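Long-range contact in chromosome partition protein Smc (Pyrococcus furiosus, PDB 3NWC), which probably takes part in chromosome condensation and partitioning, dimerising and binding DNA through the hinge domain that this fragment comprises: residues S104-P109 against D130-N135. Sequence-based numbering, arbitrary orientation.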
loop_
_atom_site.group_PDB
_atom_site.type_symbol
_atom_site.label_atom_id
_atom_site.label_comp_id
_atom_site.label_asym_id
_atom_site.label_seq_id
_atom_site.Cartn_x
_atom_site.Cartn_y
_atom_site.Cartn_z
ATOM N N SER A 104 23.156 -5.972 -3.495
ATOM C CA SER A 104 23.336 -7.073 -4.427
ATOM C C SER A 104 23.643 -6.524 -5.813
ATOM O O SER A 104 23.579 -5.320 -6.040
ATOM C CB SER A 104 22.090 -7.964 -4.462
ATOM O OG SER A 104 21.028 -7.333 -5.156
ATOM N N SER A 105 23.981 -7.416 -6.737
ATOM C CA SER A 105 24.283 -7.019 -8.105
ATOM C C SER A 105 23.315 -7.676 -9.082
ATOM O O SER A 105 23.648 -7.909 -10.246
ATOM C CB SER A 105 25.741 -7.350 -8.465
ATOM O OG SER A 105 26.042 -8.718 -8.239
ATOM N N VAL A 106 22.109 -7.962 -8.599
ATOM C CA VAL A 106 21.092 -8.635 -9.400
ATOM C C VAL A 106 20.650 -7.811 -10.610
ATOM O O VAL A 106 20.296 -8.355 -11.652
ATOM C CB VAL A 106 19.877 -9.009 -8.535
ATOM C CG1 VAL A 106 18.634 -9.221 -9.392
ATOM C CG2 VAL A 106 20.187 -10.241 -7.704
ATOM N N GLY A 107 20.681 -6.493 -10.485
ATOM C CA GLY A 107 20.275 -5.665 -11.602
ATOM C C GLY A 107 20.474 -4.190 -11.364
ATOM O O GLY A 107 21.314 -3.796 -10.568
ATOM N N LEU A 108 19.668 -3.379 -12.042
ATOM C CA LEU A 108 19.854 -1.937 -12.047
ATOM C C LEU A 108 19.062 -1.267 -10.936
ATOM O O LEU A 108 17.827 -1.331 -10.933
ATOM C CB LEU A 108 19.399 -1.391 -13.403
ATOM C CG LEU A 108 19.339 0.119 -13.651
ATOM C CD1 LEU A 108 20.746 0.740 -13.616
ATOM C CD2 LEU A 108 18.681 0.384 -14.998
ATOM N N PRO A 109 19.756 -0.604 -9.994
ATOM C CA PRO A 109 19.038 0.111 -8.937
ATOM C C PRO A 109 18.057 1.133 -9.498
ATOM O O PRO A 109 18.401 1.949 -10.355
ATOM C CB PRO A 109 20.148 0.836 -8.185
ATOM C CG PRO A 109 21.331 -0.081 -8.339
ATOM C CD PRO A 109 21.214 -0.620 -9.754
ATOM N N ASP A 130 16.004 0.285 -2.141
ATOM C CA ASP A 130 16.437 -1.094 -2.284
ATOM C C ASP A 130 15.745 -1.810 -3.431
ATOM O O ASP A 130 15.806 -3.027 -3.527
ATOM C CB ASP A 130 16.335 -1.866 -0.954
ATOM C CG ASP A 130 14.897 -2.141 -0.520
ATOM O OD1 ASP A 130 13.943 -1.559 -1.075
ATOM O OD2 ASP A 130 14.722 -2.954 0.411
ATOM N N THR A 131 15.121 -1.040 -4.327
ATOM C CA THR A 131 14.507 -1.636 -5.507
ATOM C C THR A 131 15.493 -1.809 -6.656
ATOM O O THR A 131 16.194 -0.883 -7.036
ATOM C CB THR A 131 13.288 -0.820 -6.013
ATOM O OG1 THR A 131 12.352 -0.684 -4.947
ATOM C CG2 THR A 131 12.607 -1.536 -7.170
ATOM N N VAL A 132 15.488 -3.006 -7.224
ATOM C CA VAL A 132 16.257 -3.307 -8.407
ATOM C C VAL A 132 15.350 -3.639 -9.574
ATOM O O VAL A 132 14.322 -4.311 -9.422
ATOM C CB VAL A 132 17.224 -4.487 -8.111
ATOM C CG1 VAL A 132 18.027 -4.846 -9.337
ATOM C CG2 VAL A 132 18.129 -4.128 -6.944
ATOM N N ILE A 133 15.725 -3.139 -10.749
ATOM C CA ILE A 133 14.988 -3.409 -11.973
ATOM C C ILE A 133 15.642 -4.588 -12.675
ATOM O O ILE A 133 16.861 -4.600 -12.895
ATOM C CB ILE A 133 15.001 -2.187 -12.901
ATOM C CG1 ILE A 133 14.471 -0.954 -12.158
ATOM C CG2 ILE A 133 14.197 -2.462 -14.164
ATOM C CD1 ILE A 133 14.620 0.349 -12.932
ATOM N N VAL A 134 14.828 -5.587 -12.992
ATOM C CA VAL A 134 15.267 -6.772 -13.709
ATOM C C VAL A 134 14.406 -6.937 -14.965
ATOM O O VAL A 134 13.316 -6.365 -15.064
ATOM C CB VAL A 134 15.168 -8.027 -12.827
ATOM C CG1 VAL A 134 15.877 -7.789 -11.491
ATOM C CG2 VAL A 134 13.719 -8.396 -12.587
ATOM N N ASN A 135 14.894 -7.715 -15.924
ATOM C CA ASN A 135 14.254 -7.785 -17.237
ATOM C C ASN A 135 12.977 -8.624 -17.324
ATOM O O ASN A 135 12.102 -8.328 -18.138
ATOM C CB ASN A 135 15.259 -8.250 -18.293
ATOM C CG ASN A 135 16.460 -7.339 -18.385
ATOM O OD1 ASN A 135 17.386 -7.428 -17.574
ATOM N ND2 ASN A 135 16.457 -6.455 -19.375
#
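L108 and I133 face each other as an antiparallel hydrogen-bonded pair, joined by both of their backbone amides. The I133 N to L108 O bond is short, 2.8 Å, and nearly straight. Its donor is tilted 33° from the carbonyl plane. In the return bond L108 N stands 3.2 Å from I133 O, in the carbonyl plane and on a lone pair. The side chains of this pair leave on one face of the sheet, where I133 CB and CG1 both lie close to L108 O.

On the face shared by V132 and P109, the V132 side chain presses on the backbone of the turn: CG1, anti to the backbone N (chi1 179°), comes 3.2 Å from G107 C. G107, lacking a side chain, lets the chain pass this closely over the valine. V106 extends the apolar patch, its CG1 meeting V134 CG1 at 3.7 Å as the two side chains cross obliquely.

P109 sits opposite V132 at a non-hydrogen-bonded position, where its nitrogen is not directed at 131-134 and a missing N-H costs this pairing nothing. A CA-H...O contact from P109 CA to T131 O, 3.6 Å, accompanies the pairing; T131 also bonds through its backbone to A110. Along its other edge, strand 131-134 is bonded to the parallel strand 148-151 through V132 and V134 to V150, and R148 binds T131 OG1. L108 rests on Y51 and V113. The two-residue strand 108-109, antiparallel to 131-134, thus forms one of the two edge strands, within this chain, of a mixed five-stranded sheet in the SMC hinge domain.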